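PDB 3DFZ: precorrin-2 dehydrogenase from Bacillus megaterium, which catalyses the NAD(+)-dependent dehydrogenation of precorrin-2 to sirohydrochlorin, a precursor of siroheme and, by the anaerobic route, of adenosylcobalamin. Local coordinates for residues Leu29-Leu35 with Asn91-Val96; Thr44-Lys48 with Ser65-Trp71; Arg137-Leu142 with Tyr165-Thr170; Leu196-Ile200 with Phe215-Ile219. All coordinates share one frame; numbering follows the deposited sequence.

Contact 1. Residues Leu29-Leu35 with Asn91-Val96; sequences LKGRSVL and NVFFIV. With GOL (glycerol), chain I.
The hydroxyl of S33 joins two neighbouring peptide groups of the other segment: S33 OG donates to N91 O at 3.1 Å, on a lone pair of that carbonyl, and accepts from F93 N at 3.0 Å (162°). A chi1 of 66° sets OG between its own backbone N and carbonyl carbon, which turns it across to N91-F93; serine suits the place because one small hydroxyl can donate one hydrogen bond and accept another. Replacing this serine by alanine would probably cost F93 N its acceptor and N91 O its protein donor here, setting the segment before strand 94-97 less firmly against S33. A glycerol, probably from the crystallisation liquor, lies alongside, O1 accepting from S33 N and O2 donating to N91 O. From S33 O onward the parallel pairing is regular: F94 N donates to S33 O, L35 N to F94 O at 2.9 Å and V96 N to L35 O at 2.8 Å. The fit is tight at V92, whose CG1 presses on L35 CB at 3.4 Å. Near the turn L29-R32, R32 CD lies over the centre of one face of the F93 ring, 4.2 Å from the centroid, and the guanidinium follows as a cation-pi partner; L29 CD2 meets the ring's edge. N114 O of the second subunit accepts from R32 NH1. These adjacent strands lie inside the five-stranded parallel sheet of a Rossmann-like NAD-binding domain: 33-37 also pairs with 56-60, 94-97 with 117-120, and F50 of helix 41-50 packs on L29, V34 and V96.

Contact 2. Residues Thr44-Lys48 with Ser65-Trp71; sequences TRRIK and SAEINEW
One hydrogen bond crosses between the helices, from S65 OG to T44 OG1 at 2.7 Å. S65 stands at the N-cap position of helix 66-73, and T44 OG1 is also hydrogen-bonded to G40 O, just before the start of its own helix. With chi1 at -57° the threonine's OG1 lies beside its backbone N and its methyl anti to that N, so a single residue offers a polar branch to S65 and a methyl, CG2, to W71 CH2 at 3.7 Å. A valine in its place would probably leave S65 OG without this acceptor and G40 O without its side-chain partner. Apolar contacts make up most of the rest. I47 sends CD1 to I68 CD1 at 4.0 Å, the two side chains crossing at about a right angle, while its other branch, CG2, meets W71 CZ3 at 3.8 Å. The far end of the indole reaches across to helix 41-50, where the methylenes of K48 run past it: CG is 3.7 Å from CH2, and CD lies at the ring edge. A long aliphatic chain ending in a charge suits this border. Charge enters weakly, K48 NZ standing 4.1 Å from E67 OE1, beyond a salt bridge. On the sheet side, I47 and I68 both touch V59 and L77, as expected for two helices of a Rossmann-like domain lying on one face of the sheet. The chemistry is thus graded: a hydroxyl pair near the predicted NAD-binding residues T41 and T63, branched aliphatics against the sheet, and a loose attraction of charges toward solvent.

Contact 3. Residues Arg137-Leu142 with Tyr165-Thr170; sequences RGRLSL and YDESYT
The guanidinium of R137 meets Y165 O at its edge, almost in its plane, and has the backbone N of E167 over one face. Y165 CD2 lies over one face of the Y169 ring, offset toward its rim, with D166 O at that ring's edge, while Y169 CE1 sits at the edge of the Y165 ring. The contact joins a beta hairpin closed by a type II' turn, R137-L140, to the corner between helices 151-164 and 168-184. R137 NE donates to Y165 O at 2.9 Å with an angle of 157°; NH2 adds only a weak bond to the same oxygen and has S162 O as a further partner. The chain reaches the carbonyl by bending at chi2 (-62°). Arginine suits the spot because its flat, many-donor end can grip carbonyls where a helix finishes. E167 OE2 faces NH1 at a long 3.9 Å, well out of the guanidinium plane, so only the charges attract. D166 OD1 secures the corner, accepting from both S168 N, a capping bond, and S168 OG. On the apolar side, L140 CD2 approaches Y169 CD1 at 4.0 Å, and L142 CD1 reaches Y165 CD1 at 4.2 Å. S141 and L142 pair with an antiparallel strand of the second subunit, so the hairpin sheet runs on through the dimer. G138, with positive phi, serves the turn, and a side chain there would run into T170 O. That same T170 O receives a hydrogen bond at 3.0 Å from a water, which in turn accepts from R139 N at 2.8 Å.

Contact 4. Residues Leu196-Ile200 with Phe215-Ile219; sequences LLTEI and FLQQI
A methyl of I200 rests squarely on the F215 ring: CG2 is 3.5 Å from the centroid and only 12° off the ring normal, a close CH-pi contact. I200 has chi1 at 58°, which places CG1 between the backbone N and carbonyl carbon and leaves CG2 beside the N, facing the phenyl; the two side chains cross at about a right angle. A beta-branched residue serves well here, since one branch, CG2, can lie on the ring while the residue also packs on L176 and C179 of helix 168-184. L196, one helical turn earlier, adds CD2 at 3.8 Å from F215 CE1, and the same methyl goes on to I219 CG2 at 4.1 Å. Phenylalanine fits the centre because its flat ring offers a face to I200 and the atoms CE1 and CZ to L196. The outer side is much looser. E199 OE1 comes to the ring edge, 3.6 Å from F215 CE1, with the carboxylate plane turned 89° from the ring's, so the oxygen looks at the slightly positive rim of C-H groups. Q218 NE2 stands 4.1 Å from that oxygen, and no hydrogen bond crosses between the segments, as suits polar ends that border solvent. This is the apolar core of a small helical bundle in the C-terminal part of SirC, packed between the ends of helices 190-199 and 209-218, with helices 168-184 and 203-207 completing it.

In the fold
Contacts 1 and 2 share the NAD-binding domain: contact 2 is nested within the chain between the segments of contact 1, their centres are about 17 Å apart, and V96 touches R46 where strand 94-97 meets helix 41-50. Contacts 3 and 4 follow in series, their centres about 20 Å apart, joined through helix 168-184, whose first turn takes part in contact 3 and which lends side chains to contact 4. The centres of contacts 1 and 4 lie about 41 Å apart on opposite sides of the chain's centre, as fits an elongated subunit. Contacts 1 and 3 both touch the second subunit, so the dimer is built from the nucleotide domain as well as the central hairpin.

Contact 1. Residues Leu29-Leu35 with Asn91-Val96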
# COMPACT_ATOMS: atom_id res chain seq x y z
N LEU B 29 -7.76 -6.41 -7.79
CA LEU B 29 -7.53 -6.94 -9.14
C LEU B 29 -8.57 -7.98 -9.63
O LEU B 29 -8.45 -8.47 -10.74
CB LEU B 29 -6.14 -7.58 -9.21
CG LEU B 29 -4.87 -6.76 -8.94
CD1 LEU B 29 -3.62 -7.65 -8.99
CD2 LEU B 29 -4.75 -5.58 -9.90
N LYS B 30 -9.57 -8.33 -8.81
CA LYS B 30 -10.65 -9.24 -9.24
C LYS B 30 -11.32 -8.82 -10.57
O LYS B 30 -11.89 -7.74 -10.66
CB LYS B 30 -11.71 -9.32 -8.15
CG LYS B 30 -12.89 -10.22 -8.47
CD LYS B 30 -13.83 -10.23 -7.30
CE LYS B 30 -15.23 -10.72 -7.66
NZ LYS B 30 -15.34 -12.22 -7.60
N GLY B 31 -11.23 -9.67 -11.59
CA GLY B 31 -11.84 -9.35 -12.87
C GLY B 31 -11.16 -8.19 -13.61
O GLY B 31 -11.78 -7.52 -14.44
N ARG B 32 -9.88 -7.95 -13.32
CA ARG B 32 -9.05 -7.02 -14.09
C ARG B 32 -7.95 -7.78 -14.80
O ARG B 32 -7.42 -8.75 -14.26
CB ARG B 32 -8.38 -5.98 -13.19
CG ARG B 32 -9.29 -5.34 -12.21
CD ARG B 32 -10.18 -4.36 -12.92
NE ARG B 32 -10.98 -3.62 -11.96
CZ ARG B 32 -11.45 -2.39 -12.16
NH1 ARG B 32 -11.19 -1.74 -13.30
NH2 ARG B 32 -12.19 -1.81 -11.21
N SER B 33 -7.59 -7.30 -15.98
CA SER B 33 -6.47 -7.84 -16.71
C SER B 33 -5.13 -7.43 -16.09
O SER B 33 -4.93 -6.24 -15.77
CB SER B 33 -6.52 -7.36 -18.16
OG SER B 33 -6.34 -5.96 -18.24
N VAL B 34 -4.24 -8.41 -15.94
CA VAL B 34 -2.87 -8.22 -15.42
C VAL B 34 -1.80 -8.79 -16.37
O VAL B 34 -1.80 -9.99 -16.66
CB VAL B 34 -2.69 -8.86 -14.02
CG1 VAL B 34 -1.23 -8.88 -13.59
CG2 VAL B 34 -3.55 -8.13 -12.97
N LEU B 35 -0.89 -7.94 -16.84
CA LEU B 35 0.23 -8.39 -17.67
C LEU B 35 1.52 -8.47 -16.88
O LEU B 35 1.99 -7.48 -16.34
CB LEU B 35 0.39 -7.50 -18.91
CG LEU B 35 1.50 -7.85 -19.92
CD1 LEU B 35 1.19 -9.11 -20.73
CD2 LEU B 35 1.77 -6.66 -20.82
N ASN B 91 -4.76 -3.05 -23.60
CA ASN B 91 -5.95 -3.11 -22.77
C ASN B 91 -5.66 -3.82 -21.46
O ASN B 91 -6.40 -4.74 -21.06
CB ASN B 91 -7.09 -3.82 -23.52
CG ASN B 91 -8.01 -2.86 -24.27
OD1 ASN B 91 -8.91 -2.26 -23.68
ND2 ASN B 91 -7.81 -2.74 -25.60
N VAL B 92 -4.58 -3.39 -20.80
CA VAL B 92 -4.10 -4.02 -19.56
C VAL B 92 -4.21 -3.03 -18.40
O VAL B 92 -3.60 -1.94 -18.43
CB VAL B 92 -2.64 -4.53 -19.68
CG1 VAL B 92 -2.36 -5.56 -18.61
CG2 VAL B 92 -2.38 -5.12 -21.04
N PHE B 93 -4.99 -3.41 -17.40
CA PHE B 93 -5.12 -2.63 -16.17
C PHE B 93 -3.81 -2.48 -15.36
O PHE B 93 -3.42 -1.36 -15.02
CB PHE B 93 -6.23 -3.24 -15.33
CG PHE B 93 -6.44 -2.56 -14.00
CD1 PHE B 93 -7.08 -1.32 -13.93
CD2 PHE B 93 -6.06 -3.19 -12.80
CE1 PHE B 93 -7.32 -0.70 -12.70
CE2 PHE B 93 -6.28 -2.58 -11.56
CZ PHE B 93 -6.92 -1.32 -11.51
N PHE B 94 -3.15 -3.60 -15.04
CA PHE B 94 -1.94 -3.58 -14.22
C PHE B 94 -0.80 -4.31 -14.92
O PHE B 94 -0.93 -5.48 -15.26
CB PHE B 94 -2.20 -4.23 -12.85
CG PHE B 94 -1.02 -4.21 -11.89
CD1 PHE B 94 -0.77 -5.31 -11.08
CD2 PHE B 94 -0.20 -3.09 -11.75
CE1 PHE B 94 0.29 -5.31 -10.18
CE2 PHE B 94 0.86 -3.07 -10.87
CZ PHE B 94 1.10 -4.18 -10.06
N ILE B 95 0.30 -3.60 -15.11
CA ILE B 95 1.49 -4.16 -15.75
C ILE B 95 2.60 -4.32 -14.74
O ILE B 95 2.97 -3.36 -14.06
CB ILE B 95 1.95 -3.26 -16.94
CG1 ILE B 95 0.93 -3.34 -18.08
CG2 ILE B 95 3.33 -3.65 -17.45
CD1 ILE B 95 1.33 -2.54 -19.33
N VAL B 96 3.13 -5.54 -14.63
CA VAL B 96 4.32 -5.79 -13.85
C VAL B 96 5.45 -6.07 -14.84
O VAL B 96 5.32 -6.95 -15.71
CB VAL B 96 4.15 -7.02 -12.88
CG1 VAL B 96 5.44 -7.28 -12.08
CG2 VAL B 96 2.98 -6.84 -11.92
C1 GOL I . -10.14 -5.48 -17.95
O1 GOL I . -9.53 -5.08 -16.75
C2 GOL I . -9.68 -4.64 -19.14
O2 GOL I . -8.53 -3.87 -18.80
C3 GOL I . -10.83 -3.75 -19.63
O3 GOL I . -11.66 -4.43 -20.56

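Contact 2. Residues Thr44-Lys48 with Ser65-Trp71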
# COMPACT_ATOMS: atom_id res chain seq x y z
N THR B 44 7.93 -14.69 -11.17
CA THR B 44 7.32 -15.75 -10.38
C THR B 44 6.91 -15.26 -8.99
O THR B 44 5.76 -15.49 -8.55
CB THR B 44 8.30 -16.93 -10.23
OG1 THR B 44 8.67 -17.39 -11.53
CG2 THR B 44 7.69 -18.08 -9.44
N ARG B 45 7.83 -14.57 -8.31
CA ARG B 45 7.60 -14.04 -6.97
C ARG B 45 6.44 -13.03 -7.01
O ARG B 45 5.54 -13.10 -6.17
CB ARG B 45 8.90 -13.44 -6.41
CG ARG B 45 8.76 -12.35 -5.34
CD ARG B 45 9.92 -12.34 -4.30
NE ARG B 45 11.19 -12.89 -4.79
CZ ARG B 45 12.17 -12.17 -5.36
NH1 ARG B 45 12.04 -10.86 -5.54
NH2 ARG B 45 13.28 -12.79 -5.76
N ARG B 46 6.45 -12.13 -8.00
CA ARG B 46 5.38 -11.15 -8.17
C ARG B 46 3.98 -11.78 -8.36
O ARG B 46 3.03 -11.38 -7.70
CB ARG B 46 5.69 -10.17 -9.31
CG ARG B 46 6.82 -9.18 -9.04
CD ARG B 46 6.44 -8.14 -7.96
NE ARG B 46 7.44 -7.07 -7.79
CZ ARG B 46 8.54 -7.17 -7.05
NH1 ARG B 46 8.82 -8.29 -6.41
NH2 ARG B 46 9.37 -6.13 -6.96
N ILE B 47 3.89 -12.77 -9.26
CA ILE B 47 2.64 -13.49 -9.59
C ILE B 47 2.05 -14.20 -8.37
O ILE B 47 0.85 -14.10 -8.12
CB ILE B 47 2.85 -14.53 -10.75
CG1 ILE B 47 3.10 -13.82 -12.08
CG2 ILE B 47 1.66 -15.48 -10.87
CD1 ILE B 47 4.00 -14.60 -13.04
N LYS B 48 2.89 -14.90 -7.62
CA LYS B 48 2.50 -15.47 -6.33
C LYS B 48 1.62 -14.52 -5.53
O LYS B 48 0.61 -14.94 -4.99
CB LYS B 48 3.72 -15.86 -5.50
CG LYS B 48 3.94 -17.35 -5.40
CD LYS B 48 5.44 -17.69 -5.39
CE LYS B 48 5.70 -19.19 -5.23
NZ LYS B 48 7.11 -19.57 -5.63
N SER B 65 9.07 -19.98 -16.02
CA SER B 65 9.57 -20.91 -14.99
C SER B 65 8.65 -22.13 -14.76
O SER B 65 7.47 -22.10 -15.12
CB SER B 65 9.85 -20.18 -13.67
OG SER B 65 8.66 -19.56 -13.17
N ALA B 66 9.21 -23.18 -14.16
CA ALA B 66 8.49 -24.41 -13.83
C ALA B 66 7.21 -24.18 -12.99
O ALA B 66 6.25 -24.98 -13.04
CB ALA B 66 9.42 -25.36 -13.09
N GLU B 67 7.22 -23.12 -12.19
CA GLU B 67 6.10 -22.74 -11.34
C GLU B 67 5.04 -21.97 -12.12
O GLU B 67 3.85 -22.22 -11.95
CB GLU B 67 6.58 -21.95 -10.11
CG GLU B 67 7.83 -21.12 -10.35
CD GLU B 67 9.07 -21.68 -9.66
OE1 GLU B 67 9.03 -21.88 -8.43
OE2 GLU B 67 10.08 -21.90 -10.35
N ILE B 68 5.45 -21.04 -12.99
CA ILE B 68 4.53 -20.42 -13.93
C ILE B 68 3.85 -21.50 -14.81
O ILE B 68 2.63 -21.49 -14.99
CB ILE B 68 5.19 -19.28 -14.75
CG1 ILE B 68 5.73 -18.18 -13.81
CG2 ILE B 68 4.18 -18.66 -15.71
CD1 ILE B 68 6.69 -17.16 -14.46
N ASN B 69 4.65 -22.44 -15.32
CA ASN B 69 4.13 -23.59 -16.06
C ASN B 69 3.08 -24.38 -15.31
O ASN B 69 2.04 -24.71 -15.88
CB ASN B 69 5.27 -24.51 -16.49
CG ASN B 69 5.83 -24.13 -17.83
OD1 ASN B 69 5.17 -24.33 -18.83
ND2 ASN B 69 7.04 -23.58 -17.86
N GLU B 70 3.34 -24.67 -14.04
CA GLU B 70 2.39 -25.40 -13.19
C GLU B 70 1.09 -24.59 -12.97
O GLU B 70 -0.00 -25.17 -12.98
CB GLU B 70 3.04 -25.78 -11.86
CG GLU B 70 2.15 -26.55 -10.86
CD GLU B 70 1.54 -27.88 -11.37
OE1 GLU B 70 1.79 -28.32 -12.53
OE2 GLU B 70 0.77 -28.49 -10.59
N TRP B 71 1.23 -23.28 -12.77
CA TRP B 71 0.09 -22.37 -12.65
C TRP B 71 -0.72 -22.27 -13.96
O TRP B 71 -1.94 -22.24 -13.94
CB TRP B 71 0.55 -20.98 -12.21
CG TRP B 71 1.09 -20.91 -10.80
CD1 TRP B 71 0.66 -21.63 -9.72
CD2 TRP B 71 2.15 -20.06 -10.33
NE1 TRP B 71 1.39 -21.28 -8.61
CE2 TRP B 71 2.31 -20.32 -8.95
CE3 TRP B 71 2.97 -19.10 -10.94
CZ2 TRP B 71 3.27 -19.66 -8.16
CZ3 TRP B 71 3.93 -18.44 -10.15
CH2 TRP B 71 4.07 -18.73 -8.78

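Contact 3. Residues Arg137-Leu142 with Tyr165-Thr170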
# COMPACT_ATOMS: atom_id res chain seq x y z
N ARG B 137 0.92 -12.11 10.35
CA ARG B 137 0.67 -13.04 11.48
C ARG B 137 -0.80 -13.42 11.46
O ARG B 137 -1.63 -12.73 12.02
CB ARG B 137 1.04 -12.43 12.85
CG ARG B 137 2.52 -12.13 13.02
CD ARG B 137 3.40 -13.39 12.96
NE ARG B 137 4.78 -13.03 13.27
CZ ARG B 137 5.83 -13.80 13.07
NH1 ARG B 137 5.69 -15.01 12.52
NH2 ARG B 137 7.04 -13.36 13.42
N GLY B 138 -1.11 -14.51 10.76
CA GLY B 138 -2.50 -14.88 10.51
C GLY B 138 -3.13 -13.80 9.66
O GLY B 138 -2.59 -13.42 8.62
N ARG B 139 -4.23 -13.27 10.15
CA ARG B 139 -4.90 -12.15 9.50
C ARG B 139 -4.16 -10.80 9.64
O ARG B 139 -4.45 -9.86 8.91
CB ARG B 139 -6.34 -12.06 9.99
CG ARG B 139 -7.15 -13.33 9.70
CD ARG B 139 -8.56 -13.32 10.30
NE ARG B 139 -9.28 -14.54 9.91
CZ ARG B 139 -9.16 -15.71 10.53
NH1 ARG B 139 -8.37 -15.82 11.60
NH2 ARG B 139 -9.84 -16.78 10.10
N LEU B 140 -3.21 -10.70 10.56
CA LEU B 140 -2.53 -9.42 10.72
C LEU B 140 -1.56 -9.33 9.58
O LEU B 140 -0.78 -10.25 9.33
CB LEU B 140 -1.78 -9.27 12.07
CG LEU B 140 -0.84 -8.06 12.26
CD1 LEU B 140 -1.57 -6.71 12.26
CD2 LEU B 140 0.01 -8.16 13.56
N SER B 141 -1.57 -8.18 8.94
CA SER B 141 -0.64 -7.93 7.90
C SER B 141 0.04 -6.58 8.11
O SER B 141 -0.61 -5.60 8.38
CB SER B 141 -1.38 -8.00 6.55
OG SER B 141 -0.49 -7.72 5.52
N LEU B 142 1.36 -6.55 7.97
CA LEU B 142 2.16 -5.33 8.00
C LEU B 142 2.89 -5.14 6.67
O LEU B 142 3.49 -6.07 6.14
CB LEU B 142 3.18 -5.36 9.18
CG LEU B 142 2.51 -5.34 10.57
CD1 LEU B 142 3.51 -5.40 11.72
CD2 LEU B 142 1.65 -4.10 10.74
N TYR B 165 6.12 -8.48 16.91
CA TYR B 165 4.84 -9.10 16.63
C TYR B 165 5.17 -10.53 16.19
O TYR B 165 5.51 -10.79 15.03
CB TYR B 165 4.11 -8.30 15.54
CG TYR B 165 3.85 -6.85 15.96
CD1 TYR B 165 4.78 -5.85 15.71
CD2 TYR B 165 2.68 -6.50 16.60
CE1 TYR B 165 4.54 -4.54 16.11
CE2 TYR B 165 2.45 -5.19 17.01
CZ TYR B 165 3.37 -4.23 16.77
OH TYR B 165 3.13 -2.92 17.17
N ASP B 166 5.13 -11.46 17.16
CA ASP B 166 5.42 -12.86 16.86
C ASP B 166 4.13 -13.65 16.65
O ASP B 166 3.04 -13.05 16.43
CB ASP B 166 6.37 -13.48 17.89
CG ASP B 166 5.70 -13.80 19.26
OD1 ASP B 166 4.48 -13.56 19.48
OD2 ASP B 166 6.43 -14.35 20.12
N GLU B 167 4.25 -14.98 16.72
CA GLU B 167 3.15 -15.91 16.47
C GLU B 167 1.97 -15.79 17.41
O GLU B 167 0.92 -16.33 17.11
CB GLU B 167 3.66 -17.36 16.49
CG GLU B 167 4.60 -17.72 15.34
CD GLU B 167 6.05 -17.39 15.65
OE1 GLU B 167 6.32 -16.67 16.65
OE2 GLU B 167 6.93 -17.86 14.89
N SER B 168 2.13 -15.10 18.54
CA SER B 168 0.98 -14.76 19.38
C SER B 168 -0.06 -13.97 18.61
O SER B 168 -1.24 -14.14 18.87
CB SER B 168 1.38 -13.98 20.64
OG SER B 168 1.93 -12.72 20.31
N TYR B 169 0.35 -13.11 17.68
CA TYR B 169 -0.63 -12.34 16.89
C TYR B 169 -1.41 -13.23 15.89
O TYR B 169 -2.53 -12.91 15.51
CB TYR B 169 0.03 -11.14 16.22
CG TYR B 169 0.36 -10.04 17.21
CD1 TYR B 169 -0.53 -8.99 17.41
CD2 TYR B 169 1.52 -10.08 17.98
CE1 TYR B 169 -0.27 -8.00 18.34
CE2 TYR B 169 1.80 -9.08 18.90
CZ TYR B 169 0.90 -8.05 19.08
OH TYR B 169 1.16 -7.03 19.96
N THR B 170 -0.81 -14.35 15.51
CA THR B 170 -1.48 -15.26 14.58
C THR B 170 -2.72 -15.87 15.22
O THR B 170 -3.80 -15.87 14.62
CB THR B 170 -0.50 -16.33 14.06
OG1 THR B 170 0.68 -15.70 13.54
CG2 THR B 170 -1.14 -17.17 12.98
O HOH W 1 -5.31 -15.01 12.13

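Contact 4. Residues Leu196-Ile200 with Phe215-Ile219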
# COMPACT_ATOMS: atom_id res chain seq x y z
N LEU B 196 -17.84 -3.72 23.01
CA LEU B 196 -17.39 -5.11 23.03
C LEU B 196 -16.13 -5.30 22.17
O LEU B 196 -15.15 -5.87 22.63
CB LEU B 196 -18.51 -6.05 22.56
CG LEU B 196 -19.66 -6.33 23.55
CD1 LEU B 196 -20.85 -7.00 22.86
CD2 LEU B 196 -19.17 -7.17 24.75
N LEU B 197 -16.17 -4.82 20.93
CA LEU B 197 -15.02 -4.91 20.03
C LEU B 197 -13.79 -4.08 20.48
O LEU B 197 -12.65 -4.42 20.12
CB LEU B 197 -15.44 -4.58 18.60
CG LEU B 197 -16.40 -5.56 17.93
CD1 LEU B 197 -17.28 -4.87 16.88
CD2 LEU B 197 -15.67 -6.72 17.31
N THR B 198 -14.02 -3.04 21.29
CA THR B 198 -12.94 -2.24 21.91
C THR B 198 -12.29 -2.98 23.07
O THR B 198 -11.07 -2.96 23.22
CB THR B 198 -13.50 -0.90 22.48
OG1 THR B 198 -14.26 -0.25 21.46
CG2 THR B 198 -12.38 0.04 22.90
N GLU B 199 -13.15 -3.60 23.87
CA GLU B 199 -12.81 -4.25 25.14
C GLU B 199 -11.65 -5.26 25.00
O GLU B 199 -10.80 -5.38 25.87
CB GLU B 199 -14.08 -4.96 25.66
CG GLU B 199 -13.99 -5.53 27.06
CD GLU B 199 -15.34 -5.65 27.74
OE1 GLU B 199 -16.12 -6.57 27.37
OE2 GLU B 199 -15.63 -4.82 28.66
N ILE B 200 -11.62 -5.92 23.85
CA ILE B 200 -10.80 -7.08 23.63
C ILE B 200 -9.46 -6.73 23.00
O ILE B 200 -8.74 -7.61 22.57
CB ILE B 200 -11.57 -8.15 22.74
CG1 ILE B 200 -12.00 -7.55 21.41
CG2 ILE B 200 -12.75 -8.69 23.51
CD1 ILE B 200 -12.71 -8.57 20.41
N PHE B 215 -14.59 -14.64 27.37
CA PHE B 215 -15.24 -13.58 26.59
C PHE B 215 -16.14 -14.17 25.49
O PHE B 215 -17.25 -13.67 25.28
CB PHE B 215 -14.24 -12.63 25.94
CG PHE B 215 -14.89 -11.51 25.19
CD1 PHE B 215 -15.41 -10.41 25.88
CD2 PHE B 215 -15.03 -11.57 23.80
CE1 PHE B 215 -16.04 -9.37 25.17
CE2 PHE B 215 -15.65 -10.56 23.11
CZ PHE B 215 -16.17 -9.45 23.79
N LEU B 216 -15.65 -15.22 24.83
CA LEU B 216 -16.45 -15.97 23.85
C LEU B 216 -17.73 -16.48 24.49
O LEU B 216 -18.80 -16.32 23.91
CB LEU B 216 -15.67 -17.15 23.23
CG LEU B 216 -14.51 -16.76 22.33
CD1 LEU B 216 -13.55 -17.93 22.11
CD2 LEU B 216 -15.01 -16.15 21.00
N GLN B 217 -17.61 -17.09 25.67
CA GLN B 217 -18.75 -17.58 26.43
C GLN B 217 -19.71 -16.44 26.78
O GLN B 217 -20.93 -16.62 26.75
CB GLN B 217 -18.31 -18.25 27.75
CG GLN B 217 -17.44 -19.50 27.63
CD GLN B 217 -17.16 -20.16 28.99
OE1 GLN B 217 -18.06 -20.76 29.60
NE2 GLN B 217 -15.91 -20.03 29.48
N GLN B 218 -19.16 -15.29 27.13
CA GLN B 218 -19.94 -14.13 27.53
C GLN B 218 -20.84 -13.59 26.41
O GLN B 218 -22.02 -13.32 26.63
CB GLN B 218 -19.02 -13.03 28.04
CG GLN B 218 -19.65 -11.65 28.09
CD GLN B 218 -18.69 -10.60 28.57
OE1 GLN B 218 -17.64 -10.93 29.14
NE2 GLN B 218 -19.05 -9.32 28.38
N ILE B 219 -20.27 -13.44 25.21
CA ILE B 219 -21.02 -12.94 24.06
C ILE B 219 -21.98 -13.98 23.47
O ILE B 219 -22.61 -13.75 22.45
CB ILE B 219 -20.10 -12.31 22.97
CG1 ILE B 219 -19.10 -13.33 22.39
CG2 ILE B 219 -19.42 -11.07 23.53
CD1 ILE B 219 -18.20 -12.79 21.26